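Local coordinates for suppressor of fused family protein (Neisseria gonorrhoeae, PDB 3K5J) that is of unknown function but resembles the N-terminal domain of human suppressor of fused, and so may act by binding other proteins, at residues A[37-42]-A[53-59]; A[30-35]-A[83-87]; A[15-19]-A[43-47]. One frame throughout, in Å; residues are numbered along the deposited sequence.

Contact 1: residues A[37-42]-A[53-59]; sequences DFQVFQ and VYVSSGI
Strands 39-42 and 53-57 run antiparallel, their axes 4.6 Å apart at closest approach and their N-to-C directions 155° apart. Gln39 pairs with Ser57 and Phe41 with Val55 as hydrogen-bonded pairs: Gln39 N to Ser57 O and Ser57 N to Gln39 O are both 2.9 Å, Phe41 N to Val55 O is 2.9 Å and Val55 N to Phe41 O 2.8 Å. Val40-Ser56 and Gln42-Tyr54 are the non-hydrogen-bonded pairs, CA-CA 4.7 and 4.6 Å. Gly58 (phi/psi 143/-28) turns the chain out of the strand; a CB would clash with Ser57 O and lie 3.3 Å from Phe38 CD1. These strands form a beta hairpin within the mixed sheet of the Sufu-like fold, flanked by strands 21-24 and 65-71. Phe41 (m), Val55 and Ser57 share the face covered by helix 2-15, with Phe41 CE2 3.5 Å from Ser57 CB. Val40 and the Phe38 ring (t) pack against helix 77-91; Phe38 CE1 is 3.9 Å from Ile59 CG1. On the Val40 face, Tyr54 (m) receives Gln42 CG over its ring, 4.3 Å from the centroid in a CH-pi contact, and Gln42 NE2 donates to Tyr54 OH at 3.1 Å; Gln42 NE2 also hydrogen-bonds Glu74, and Tyr54 OH Thr75 N.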
ATOM      1  N   ASP A  37     -14.774  12.107   1.003  1.00 12.63           N
ATOM      2  CA  ASP A  37     -14.953  11.070   2.032  1.00 12.87           C
ATOM      3  C   ASP A  37     -13.839  10.022   2.095  1.00 10.50           C
ATOM      4  O   ASP A  37     -13.921   9.107   2.913  1.00 11.58           O
ATOM      5  CB  ASP A  37     -16.297  10.333   1.948  1.00 13.97           C
ATOM      6  CG  ASP A  37     -17.455  11.262   1.934  1.00 16.98           C
ATOM      7  OD1 ASP A  37     -17.494  12.146   2.808  1.00 16.65           O
ATOM      8  OD2 ASP A  37     -18.338  11.101   1.018  1.00 21.88           O
ATOM      9  N   PHE A  38     -12.774  10.199   1.323  1.00 11.49           N
ATOM     10  CA  PHE A  38     -11.655   9.259   1.380  1.00 11.27           C
ATOM     11  C   PHE A  38     -11.139   9.137   2.797  1.00 10.83           C
ATOM     12  O   PHE A  38     -10.981  10.128   3.521  1.00 12.08           O
ATOM     13  CB  PHE A  38     -10.512   9.742   0.470  1.00 11.57           C
ATOM     14  CG  PHE A  38      -9.286   8.862   0.496  1.00 10.91           C
ATOM     15  CD1 PHE A  38      -9.257   7.654  -0.176  1.00 12.56           C
ATOM     16  CD2 PHE A  38      -8.140   9.298   1.143  1.00 10.71           C
ATOM     17  CE1 PHE A  38      -8.149   6.870  -0.156  1.00 12.15           C
ATOM     18  CE2 PHE A  38      -6.996   8.526   1.121  1.00 12.48           C
ATOM     19  CZ  PHE A  38      -7.005   7.295   0.490  1.00 13.52           C
ATOM     20  N   GLN A  39     -10.824   7.902   3.195  1.00 10.66           N
ATOM     21  CA  GLN A  39     -10.225   7.638   4.493  1.00 10.17           C
ATOM     22  C   GLN A  39      -8.939   6.820   4.373  1.00 10.72           C
ATOM     23  O   GLN A  39      -8.675   6.168   3.370  1.00 11.97           O
ATOM     24  CB  GLN A  39     -11.155   6.874   5.446  1.00 11.82           C
ATOM     25  CG  GLN A  39     -12.368   7.661   5.871  1.00 12.57           C
ATOM     26  CD  GLN A  39     -13.019   7.140   7.135  1.00 11.62           C
ATOM     27  OE1 GLN A  39     -14.068   6.514   7.084  1.00 12.83           O
ATOM     28  NE2 GLN A  39     -12.336   7.330   8.276  1.00 13.20           N
ATOM     29  N   VAL A  40      -8.145   6.869   5.442  1.00 11.52           N
ATOM     30  CA  VAL A  40      -7.095   5.873   5.678  1.00 10.58           C
ATOM     31  C   VAL A  40      -7.428   5.221   7.015  1.00 10.91           C
ATOM     32  O   VAL A  40      -7.796   5.908   7.976  1.00 12.04           O
ATOM     33  CB  VAL A  40      -5.678   6.507   5.691  1.00 11.45           C
ATOM     34  CG1 VAL A  40      -4.590   5.546   6.216  1.00 12.16           C
ATOM     35  CG2 VAL A  40      -5.359   6.996   4.251  1.00 12.75           C
ATOM     36  N   PHE A  41      -7.283   3.919   7.064  1.00 10.43           N
ATOM     37  CA  PHE A  41      -7.409   3.140   8.309  1.00 11.65           C
ATOM     38  C   PHE A  41      -6.045   2.638   8.731  1.00 11.43           C
ATOM     39  O   PHE A  41      -5.264   2.218   7.897  1.00 12.50           O
ATOM     40  CB  PHE A  41      -8.371   1.954   8.134  1.00 10.57           C
ATOM     41  CG  PHE A  41      -9.794   2.385   7.913  1.00 11.75           C
ATOM     42  CD1 PHE A  41     -10.500   2.983   8.947  1.00 11.73           C
ATOM     43  CD2 PHE A  41     -10.431   2.206   6.679  1.00 10.50           C
ATOM     44  CE1 PHE A  41     -11.814   3.396   8.743  1.00 13.80           C
ATOM     45  CE2 PHE A  41     -11.758   2.608   6.485  1.00 10.58           C
ATOM     46  CZ  PHE A  41     -12.445   3.219   7.489  1.00 11.45           C
ATOM     47  N   GLN A  42      -5.768   2.718  10.034  1.00 10.75           N
ATOM     48  CA  GLN A  42      -4.518   2.292  10.651  1.00 11.45           C
ATOM     49  C   GLN A  42      -4.811   1.114  11.582  1.00 11.93           C
ATOM     50  O   GLN A  42      -5.543   1.277  12.585  1.00 13.19           O
ATOM     51  CB  GLN A  42      -3.942   3.442  11.450  1.00 13.03           C
ATOM     52  CG  GLN A  42      -2.674   3.166  12.208  1.00 14.08           C
ATOM     53  CD  GLN A  42      -2.428   4.204  13.265  1.00 15.92           C
ATOM     54  OE1 GLN A  42      -3.293   4.412  14.137  1.00 21.26           O
ATOM     55  NE2 GLN A  42      -1.257   4.824  13.243  1.00 19.24           N
ATOM     56  N   VAL A  53      -0.294  -1.263   9.868  1.00 12.30           N
ATOM     57  CA  VAL A  53      -0.830  -1.356   8.538  1.00 10.98           C
ATOM     58  C   VAL A  53      -1.724  -0.158   8.250  1.00 11.10           C
ATOM     59  O   VAL A  53      -2.630   0.150   9.009  1.00 12.44           O
ATOM     60  CB  VAL A  53      -1.622  -2.663   8.284  1.00 11.68           C
ATOM     61  CG1 VAL A  53      -2.042  -2.785   6.811  1.00 13.30           C
ATOM     62  CG2 VAL A  53      -0.804  -3.877   8.736  1.00 15.61           C
ATOM     63  N   TYR A  54      -1.466   0.514   7.123  1.00 10.30           N
ATOM     64  CA  TYR A  54      -2.229   1.670   6.668  1.00  9.54           C
ATOM     65  C   TYR A  54      -2.953   1.326   5.373  1.00  9.79           C
ATOM     66  O   TYR A  54      -2.300   0.909   4.405  1.00 11.18           O
ATOM     67  CB  TYR A  54      -1.321   2.867   6.439  1.00  9.98           C
ATOM     68  CG  TYR A  54      -0.660   3.468   7.689  1.00 10.53           C
ATOM     69  CD1 TYR A  54       0.412   2.842   8.302  1.00 11.42           C
ATOM     70  CD2 TYR A  54      -1.212   4.584   8.298  1.00 12.11           C
ATOM     71  CE1 TYR A  54       0.973   3.363   9.455  1.00 12.32           C
ATOM     72  CE2 TYR A  54      -0.646   5.124   9.446  1.00 12.61           C
ATOM     73  CZ  TYR A  54       0.457   4.505  10.016  1.00 11.94           C
ATOM     74  OH  TYR A  54       0.993   5.049  11.178  1.00 14.47           O
ATOM     75  N   VAL A  55      -4.289   1.492   5.369  1.00  9.86           N
ATOM     76  CA  VAL A  55      -5.121   0.998   4.294  1.00  9.79           C
ATOM     77  C   VAL A  55      -5.991   2.140   3.733  1.00 10.71           C
ATOM     78  O   VAL A  55      -6.603   2.886   4.496  1.00 11.46           O
ATOM     79  CB  VAL A  55      -6.073  -0.154   4.763  1.00 10.89           C
ATOM     80  CG1 VAL A  55      -6.854  -0.717   3.538  1.00 11.87           C
ATOM     81  CG2 VAL A  55      -5.304  -1.237   5.565  1.00 11.53           C
ATOM     82  N   SER A  56      -6.040   2.290   2.410  1.00 10.74           N
ATOM     83  CA  SER A  56      -6.925   3.273   1.804  1.00  9.88           C
ATOM     84  C   SER A  56      -8.393   2.861   1.856  1.00  9.55           C
ATOM     85  O   SER A  56      -8.699   1.661   1.828  1.00 10.20           O
ATOM     86  CB  SER A  56      -6.514   3.540   0.371  1.00 10.18           C
ATOM     87  OG  SER A  56      -6.742   2.443  -0.519  1.00 10.44           O
ATOM     88  N   SER A  57      -9.272   3.857   1.787  1.00 10.30           N
ATOM     89  CA  SER A  57     -10.697   3.589   1.678  1.00  9.69           C
ATOM     90  C   SER A  57     -11.396   4.670   0.872  1.00 10.41           C
ATOM     91  O   SER A  57     -11.529   5.822   1.327  1.00 11.04           O
ATOM     92  CB  SER A  57     -11.326   3.524   3.089  1.00 10.85           C
ATOM     93  OG  SER A  57     -12.716   3.181   3.030  1.00 11.81           O
ATOM     94  N   GLY A  58     -11.805   4.296  -0.324  1.00 10.57           N
ATOM     95  CA  GLY A  58     -12.567   5.187  -1.192  1.00 10.91           C
ATOM     96  C   GLY A  58     -12.179   5.026  -2.657  1.00 11.46           C
ATOM     97  O   GLY A  58     -12.980   5.257  -3.563  1.00 13.09           O
ATOM     98  N   ILE A  59     -10.940   4.624  -2.908  1.00 11.09           N
ATOM     99  CA  ILE A  59     -10.436   4.429  -4.273  1.00 11.85           C
ATOM    100  C   ILE A  59     -11.205   3.302  -4.941  1.00 12.33           C
ATOM    101  O   ILE A  59     -11.462   3.329  -6.138  1.00 13.46           O
ATOM    102  CB  ILE A  59      -8.879   4.140  -4.268  1.00 11.22           C
ATOM    103  CG1 ILE A  59      -8.094   5.334  -3.688  1.00 12.06           C
ATOM    104  CG2 ILE A  59      -8.422   3.704  -5.669  1.00 13.87           C
ATOM    105  CD1 ILE A  59      -6.664   5.081  -3.350  1.00 12.62           C
TER

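Contact 2: residues A[30-35]-A[83-87]; sequences RIVEEL and AMLAS
Two helical segments pack side by side in the Sufu-like fold: the short helix 30-34, which leads toward strand 39-43, and the middle of helix 77-91. Their axes come within 9.8 Å and their N-to-C directions differ by 26°, with Ile31 CA 6.6 Å from Ala83 CA and Glu34 CA 6.3 Å from Ser87 CA. Ile31 (chi1 m, chi2 m) places CG1 4.0 Å from Ala83 CB and CD1 3.9 Å from Ala86 CB. Leu35, just past the helix (chi1 t, chi2 p), brings CD2 to 3.9 Å from the same Ala86 CB, while Phe38 and Trp26 close the apolar side. At the exposed edge, Arg30 (chi1 p, chi2 t, chi3 p) reaches across the partner helix, its CD 3.9 Å from Ser87 CB and NH1 3.9 Å from CA of Met84, which is selenomethionine. Glu34 (m, t) extends to Ser87 (t), whose OG donates to Glu34 OE1 at 2.6 Å; one water donates to both Ser87 OG at 2.9 Å and Glu34 OE2 at 2.8 Å.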
ATOM      1  N   ARG A  30      -6.478  18.009  -0.970  1.00 15.79           N
ATOM      2  CA  ARG A  30      -6.803  17.526  -2.288  1.00 15.30           C
ATOM      3  C   ARG A  30      -7.958  16.557  -2.266  1.00 15.14           C
ATOM      4  O   ARG A  30      -8.739  16.524  -3.193  1.00 15.88           O
ATOM      5  CB  ARG A  30      -5.595  16.911  -2.957  1.00 16.70           C
ATOM      6  CG  ARG A  30      -5.125  15.621  -2.374  1.00 16.34           C
ATOM      7  CD  ARG A  30      -3.704  15.349  -2.855  1.00 15.50           C
ATOM      8  NE  ARG A  30      -2.759  16.101  -2.044  1.00 14.60           N
ATOM      9  CZ  ARG A  30      -1.430  16.107  -2.233  1.00 14.64           C
ATOM     10  NH1 ARG A  30      -0.873  15.448  -3.218  1.00 16.26           N
ATOM     11  NH2 ARG A  30      -0.671  16.771  -1.401  1.00 14.91           N
ATOM     12  N   ILE A  31      -8.046  15.820  -1.158  0.50 15.11           N
ATOM     13  CA  ILE A  31      -9.060  14.792  -0.955  0.50 14.86           C
ATOM     14  C   ILE A  31     -10.484  15.316  -1.091  0.50 15.61           C
ATOM     15  O   ILE A  31     -11.349  14.715  -1.738  0.50 15.73           O
ATOM     16  CB  ILE A  31      -8.890  14.164   0.441  0.50 14.27           C
ATOM     17  CG1 ILE A  31      -7.661  13.262   0.439  0.50 14.19           C
ATOM     18  CG2 ILE A  31     -10.142  13.354   0.824  0.50 12.54           C
ATOM     19  CD1 ILE A  31      -7.620  12.251  -0.743  0.50 16.39           C
ATOM     20  N   VAL A  32     -10.697  16.458  -0.475  1.00 15.91           N
ATOM     21  CA  VAL A  32     -12.034  17.044  -0.310  1.00 17.24           C
ATOM     22  C   VAL A  32     -12.661  17.330  -1.672  1.00 19.93           C
ATOM     23  O   VAL A  32     -13.833  17.020  -1.857  1.00 24.97           O
ATOM     24  CB  VAL A  32     -11.973  18.289   0.562  1.00 22.40           C
ATOM     25  CG1 VAL A  32     -13.333  18.909   0.692  1.00 26.60           C
ATOM     26  CG2 VAL A  32     -11.416  17.894   1.946  1.00 24.01           C
ATOM     27  N   GLU A  33     -11.879  17.807  -2.637  1.00 20.64           N
ATOM     28  CA  GLU A  33     -12.414  17.993  -4.035  1.00 25.07           C
ATOM     29  C   GLU A  33     -12.306  16.751  -4.894  1.00 23.11           C
ATOM     30  O   GLU A  33     -13.225  16.364  -5.632  1.00 28.20           O
ATOM     31  CB  GLU A  33     -11.746  19.167  -4.746  1.00 30.92           C
ATOM     32  N   GLU A  34     -11.220  16.041  -4.752  1.00 16.92           N
ATOM     33  CA  GLU A  34     -10.879  15.012  -5.711  1.00 15.03           C
ATOM     34  C   GLU A  34     -11.458  13.645  -5.392  1.00 16.53           C
ATOM     35  O   GLU A  34     -11.713  12.854  -6.310  1.00 19.23           O
ATOM     36  CB  GLU A  34      -9.382  14.908  -5.881  1.00 16.78           C
ATOM     37  CG  GLU A  34      -8.784  16.211  -6.458  1.00 17.36           C
ATOM     38  CD  GLU A  34      -7.313  16.074  -6.718  1.00 19.97           C
ATOM     39  OE1 GLU A  34      -6.870  14.991  -7.236  1.00 22.31           O
ATOM     40  OE2 GLU A  34      -6.612  17.097  -6.502  1.00 20.72           O
ATOM     41  N   LEU A  35     -11.619  13.345  -4.113  1.00 16.08           N
ATOM     42  CA  LEU A  35     -12.172  12.059  -3.718  1.00 14.52           C
ATOM     43  C   LEU A  35     -12.871  12.208  -2.373  1.00 14.02           C
ATOM     44  O   LEU A  35     -12.382  11.778  -1.325  1.00 13.20           O
ATOM     45  CB  LEU A  35     -11.152  10.937  -3.727  1.00 14.43           C
ATOM     46  CG  LEU A  35     -11.635   9.495  -3.562  1.00 15.02           C
ATOM     47  CD1 LEU A  35     -12.654   9.122  -4.657  1.00 17.91           C
ATOM     48  CD2 LEU A  35     -10.450   8.519  -3.584  1.00 15.51           C
ATOM     49  N   ALA A  83      -3.096   9.695   0.555  1.00 12.78           N
ATOM     50  CA  ALA A  83      -3.876  10.804  -0.005  1.00 12.51           C
ATOM     51  C   ALA A  83      -3.367  11.213  -1.395  1.00 13.06           C
ATOM     52  O   ALA A  83      -4.136  11.439  -2.329  1.00 12.10           O
ATOM     53  CB  ALA A  83      -3.930  12.008   0.934  1.00 13.78           C
HETATM   54  N   MSE A  84      -2.059  11.262  -1.541  1.00 12.09           N
HETATM   55  CA  MSE A  84      -1.429  11.566  -2.832  0.80 11.99           C
HETATM   56  C   MSE A  84      -1.829  10.509  -3.853  1.00 12.62           C
HETATM   57  O   MSE A  84      -2.173  10.837  -5.000  1.00 12.58           O
HETATM   58  CB  MSE A  84       0.079  11.631  -2.653  0.80 13.64           C
HETATM   59  CG  MSE A  84       0.847  11.738  -3.967  0.80 12.04           C
HETATM   60 SE   MSE A  84       2.751  11.549  -3.772  0.60 16.08          SE
HETATM   61  CE  MSE A  84       2.809   9.661  -3.503  0.80 17.19           C
ATOM     62  N   LEU A  85      -1.784   9.227  -3.445  1.00 12.63           N
ATOM     63  CA  LEU A  85      -2.134   8.131  -4.365  1.00 13.02           C
ATOM     64  C   LEU A  85      -3.617   8.105  -4.733  1.00 13.33           C
ATOM     65  O   LEU A  85      -3.970   7.721  -5.842  1.00 14.43           O
ATOM     66  CB  LEU A  85      -1.634   6.734  -3.859  1.00 13.83           C
ATOM     67  CG  LEU A  85      -0.112   6.664  -3.669  1.00 14.74           C
ATOM     68  CD1 LEU A  85       0.306   5.253  -3.180  1.00 17.64           C
ATOM     69  CD2 LEU A  85       0.653   7.046  -4.927  1.00 17.63           C
ATOM     70  N   ALA A  86      -4.479   8.508  -3.829  1.00 13.32           N
ATOM     71  CA  ALA A  86      -5.898   8.629  -4.110  1.00 15.09           C
ATOM     72  C   ALA A  86      -6.079   9.629  -5.263  1.00 13.07           C
ATOM     73  O   ALA A  86      -6.807   9.359  -6.213  1.00 15.00           O
ATOM     74  CB  ALA A  86      -6.644   9.126  -2.870  1.00 17.15           C
ATOM     75  N   SER A  87      -5.445  10.798  -5.163  1.00 13.38           N
ATOM     76  CA  SER A  87      -5.511  11.795  -6.247  1.00 15.43           C
ATOM     77  C   SER A  87      -4.970  11.222  -7.550  1.00 14.85           C
ATOM     78  O   SER A  87      -5.599  11.353  -8.619  1.00 16.90           O
ATOM     79  CB  SER A  87      -4.689  13.032  -5.855  1.00 15.96           C
ATOM     80  OG  SER A  87      -4.521  13.886  -6.984  1.00 18.15           O
TER
HETATM   81  O   HOH W   1      -3.854  16.718  -6.624  1.00 17.83           O

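Contact 3: residues A[15-19]-A[43-47]; sequences FWKHH and VIPNH. With SO4 (sulfate ion), chain C.
This is a surface contact between two loops at one end of the sheet: residues 15-19 link helix 2-15 to strand 21-24, and residues 43-47 leave strand 39-43 on the way to strand 52-57. Its centre lies about 17 Å from the centre of the chain. Trp16 is the first residue to leave helical phi/psi, and a type I beta turn runs from Trp16 to His19, closed by His19 N to Trp16 O at 3.1 Å. The opposing segment is extended from Val43 to Pro45; the nearest CA atoms across the contact are those of His19 and Ile44, 6.3 Å apart. Trp16 (chi1 m, chi2 -74°) packs on Val43 (t): CE3 is 3.7 Å from Val43 CG2, and Val43 CG1 sits over the five-membered ring, 4.2 Å from its centroid, as a CH-pi contact. The turn thus joins the helix end to the connection of the 39-43/52-57 hairpin in this Sufu-like fold. Asn46 (m) reaches back so that ND2 donates to His18 O at 2.9 Å. His19 (chi1 m, chi2 72°) places CD2 3.1 Å from Ile44 O, and its NE2 bonds Glu50, which also accepts from Asn46 N. A sulfate, probably from the crystallisation liquor, sits beside the turn: its O4 accepts from His18 N at 2.8 Å and from His19 ND1 at 2.7 Å.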
ATOM      1  N   PHE A  15     -10.740  -9.297   9.532  1.00 15.79           N
ATOM      2  CA  PHE A  15      -9.467  -9.947   9.259  1.00 14.87           C
ATOM      3  C   PHE A  15      -8.550  -9.865  10.487  1.00 15.62           C
ATOM      4  O   PHE A  15      -7.923 -10.843  10.868  1.00 19.28           O
ATOM      5  CB  PHE A  15      -8.811  -9.349   8.000  1.00 15.11           C
ATOM      6  CG  PHE A  15      -7.543 -10.055   7.638  1.00 15.78           C
ATOM      7  CD1 PHE A  15      -7.603 -11.319   7.133  1.00 18.16           C
ATOM      8  CD2 PHE A  15      -6.318  -9.509   7.885  1.00 20.29           C
ATOM      9  CE1 PHE A  15      -6.466 -12.016   6.888  1.00 17.79           C
ATOM     10  CE2 PHE A  15      -5.168 -10.218   7.618  1.00 19.93           C
ATOM     11  CZ  PHE A  15      -5.274 -11.482   7.108  1.00 16.28           C
ATOM     12  N   TRP A  16      -8.505  -8.683  11.108  1.00 17.09           N
ATOM     13  CA  TRP A  16      -7.758  -8.460  12.344  1.00 17.64           C
ATOM     14  C   TRP A  16      -8.707  -8.290  13.544  1.00 16.82           C
ATOM     15  O   TRP A  16      -8.795  -7.211  14.142  1.00 17.40           O
ATOM     16  CB  TRP A  16      -6.840  -7.276  12.210  1.00 18.97           C
ATOM     17  CG  TRP A  16      -5.689  -7.458  11.258  1.00 20.24           C
ATOM     18  CD1 TRP A  16      -4.581  -8.210  11.479  1.00 25.69           C
ATOM     19  CD2 TRP A  16      -5.506  -6.838   9.977  1.00 17.45           C
ATOM     20  NE1 TRP A  16      -3.728  -8.116  10.410  1.00 21.61           N
ATOM     21  CE2 TRP A  16      -4.261  -7.262   9.484  1.00 17.03           C
ATOM     22  CE3 TRP A  16      -6.268  -5.991   9.197  1.00 15.09           C
ATOM     23  CZ2 TRP A  16      -3.789  -6.879   8.246  1.00 18.99           C
ATOM     24  CZ3 TRP A  16      -5.772  -5.598   7.934  1.00 15.41           C
ATOM     25  CH2 TRP A  16      -4.550  -6.020   7.506  1.00 18.26           C
ATOM     26  N   LYS A  17      -9.355  -9.402  13.932  1.00 19.57           N
ATOM     27  CA  LYS A  17     -10.420  -9.411  14.934  0.50 21.48           C
ATOM     28  C   LYS A  17      -9.966  -8.837  16.277  1.00 21.19           C
ATOM     29  O   LYS A  17     -10.781  -8.201  17.007  1.00 24.31           O
ATOM     30  CB  LYS A  17     -10.974 -10.846  15.101  0.50 24.16           C
ATOM     31  CG  LYS A  17     -12.048 -11.008  16.186  0.50 27.51           C
ATOM     32  N   HIS A  18      -8.692  -9.041  16.606  1.00 20.63           N
ATOM     33  CA  HIS A  18      -8.200  -8.616  17.925  1.00 22.34           C
ATOM     34  C   HIS A  18      -7.275  -7.436  17.905  1.00 23.15           C
ATOM     35  O   HIS A  18      -6.480  -7.252  18.820  1.00 26.50           O
ATOM     36  CB  HIS A  18      -7.577  -9.840  18.627  1.00 24.11           C
ATOM     37  CG  HIS A  18      -8.565 -10.928  18.810  1.00 29.26           C
ATOM     38  ND1 HIS A  18      -9.639 -10.784  19.660  1.00 30.59           N
ATOM     39  CD2 HIS A  18      -8.740 -12.107  18.168  1.00 33.85           C
ATOM     40  CE1 HIS A  18     -10.402 -11.855  19.581  1.00 33.03           C
ATOM     41  NE2 HIS A  18      -9.886 -12.674  18.680  1.00 30.45           N
ATOM     42  N   HIS A  19      -7.374  -6.604  16.853  1.00 19.84           N
ATOM     43  CA  HIS A  19      -6.591  -5.378  16.783  1.00 18.57           C
ATOM     44  C   HIS A  19      -7.501  -4.164  16.759  1.00 19.33           C
ATOM     45  O   HIS A  19      -8.612  -4.229  16.199  1.00 21.33           O
ATOM     46  CB  HIS A  19      -5.703  -5.375  15.516  1.00 18.53           C
ATOM     47  CG  HIS A  19      -4.539  -6.315  15.599  1.00 19.62           C
ATOM     48  ND1 HIS A  19      -4.681  -7.689  15.525  1.00 23.11           N
ATOM     49  CD2 HIS A  19      -3.220  -6.081  15.794  1.00 20.45           C
ATOM     50  CE1 HIS A  19      -3.491  -8.253  15.642  1.00 21.24           C
ATOM     51  NE2 HIS A  19      -2.595  -7.305  15.826  1.00 23.34           N
ATOM     52  N   VAL A  43      -4.252  -0.046  11.257  1.00 12.06           N
ATOM     53  CA  VAL A  43      -4.359  -1.228  12.078  1.00 11.80           C
ATOM     54  C   VAL A  43      -3.159  -1.174  13.054  1.00 13.35           C
ATOM     55  O   VAL A  43      -2.000  -1.193  12.619  1.00 13.88           O
ATOM     56  CB  VAL A  43      -4.357  -2.527  11.263  1.00 13.43           C
ATOM     57  CG1 VAL A  43      -4.615  -3.733  12.168  1.00 16.02           C
ATOM     58  CG2 VAL A  43      -5.379  -2.462  10.096  1.00 13.32           C
ATOM     59  N   ILE A  44      -3.467  -1.069  14.327  1.00 15.75           N
ATOM     60  CA  ILE A  44      -2.482  -0.818  15.363  1.00 15.60           C
ATOM     61  C   ILE A  44      -1.954  -2.138  15.904  1.00 15.98           C
ATOM     62  O   ILE A  44      -2.734  -3.033  16.245  1.00 18.28           O
ATOM     63  CB  ILE A  44      -3.146  -0.006  16.492  1.00 17.92           C
ATOM     64  CG1 ILE A  44      -3.585   1.359  15.962  1.00 18.79           C
ATOM     65  CG2 ILE A  44      -2.201   0.198  17.690  1.00 18.28           C
ATOM     66  CD1 ILE A  44      -4.697   2.033  16.806  1.00 21.42           C
ATOM     67  N   PRO A  45      -0.613  -2.269  16.001  1.00 16.71           N
ATOM     68  CA  PRO A  45      -0.048  -3.505  16.532  1.00 18.81           C
ATOM     69  C   PRO A  45      -0.443  -3.710  18.004  1.00 18.16           C
ATOM     70  O   PRO A  45      -0.541  -2.735  18.768  1.00 19.90           O
ATOM     71  CB  PRO A  45       1.468  -3.301  16.369  1.00 20.35           C
ATOM     72  CG  PRO A  45       1.679  -1.858  16.268  1.00 20.35           C
ATOM     73  CD  PRO A  45       0.426  -1.315  15.622  1.00 16.22           C
ATOM     74  N   ASN A  46      -0.555  -4.962  18.381  1.00 21.00           N
ATOM     75  CA  ASN A  46      -0.739  -5.317  19.795  1.00 21.51           C
ATOM     76  C   ASN A  46       0.584  -5.460  20.566  1.00 23.08           C
ATOM     77  O   ASN A  46       0.564  -5.429  21.788  1.00 26.70           O
ATOM     78  CB  ASN A  46      -1.493  -6.613  19.880  1.00 22.67           C
ATOM     79  CG  ASN A  46      -2.958  -6.467  19.556  1.00 21.45           C
ATOM     80  OD1 ASN A  46      -3.546  -5.408  19.834  1.00 23.53           O
ATOM     81  ND2 ASN A  46      -3.566  -7.537  19.005  1.00 25.61           N
ATOM     82  N   HIS A  47       1.687  -5.680  19.849  1.00 21.43           N
ATOM     83  CA  HIS A  47       3.021  -5.849  20.450  0.50 23.22           C
ATOM     84  C   HIS A  47       4.112  -5.295  19.585  1.00 25.41           C
ATOM     85  O   HIS A  47       3.873  -4.975  18.430  1.00 24.28           O
ATOM     86  CB  HIS A  47       3.282  -7.314  20.694  0.50 24.43           C
ATOM     87  CG  HIS A  47       2.186  -7.951  21.445  0.50 22.20           C
ATOM     88  ND1 HIS A  47       1.983  -7.710  22.786  0.50 25.98           N
ATOM     89  CD2 HIS A  47       1.184  -8.761  21.042  0.50 24.64           C
ATOM     90  CE1 HIS A  47       0.913  -8.375  23.183  0.50 25.24           C
ATOM     91  NE2 HIS A  47       0.407  -9.013  22.143  0.50 21.90           N
TER
HETATM   92  S   SO4 C 184      -5.876 -11.010  14.914  1.00 30.14           S
HETATM   93  O1  SO4 C 184      -4.904 -11.244  15.996  1.00 37.88           O
HETATM   94  O2  SO4 C 184      -5.157 -11.095  13.614  1.00 40.02           O
HETATM   95  O3  SO4 C 184      -6.904 -12.060  15.000  1.00 39.47           O
HETATM   96  O4  SO4 C 184      -6.426  -9.693  15.150  1.00 25.43           O

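Contact 1 is the buried member, its centre about 10 Å from that of the chain, against about 16 Å for the partly buried contact 2 and about 17 Å for the surface contact 3. Contacts 1 and 2 adjoin: Phe38 CD2 lies 3.5 Å from Ile31 CD1 and Ile59 CD1 3.7 Å from Ala86 CA, so the hairpin and the helix pair share one apolar layer. Contact 3 continues the hairpin at its other end, where Val43 N and Val53 O are 2.8 Å apart, a probable hydrogen bond. Backbone pairing dominates contact 1, whereas contact 2 relies on side-chain packing with a polar exposed edge, and contact 3 mixes aromatic packing with loop polar bonds.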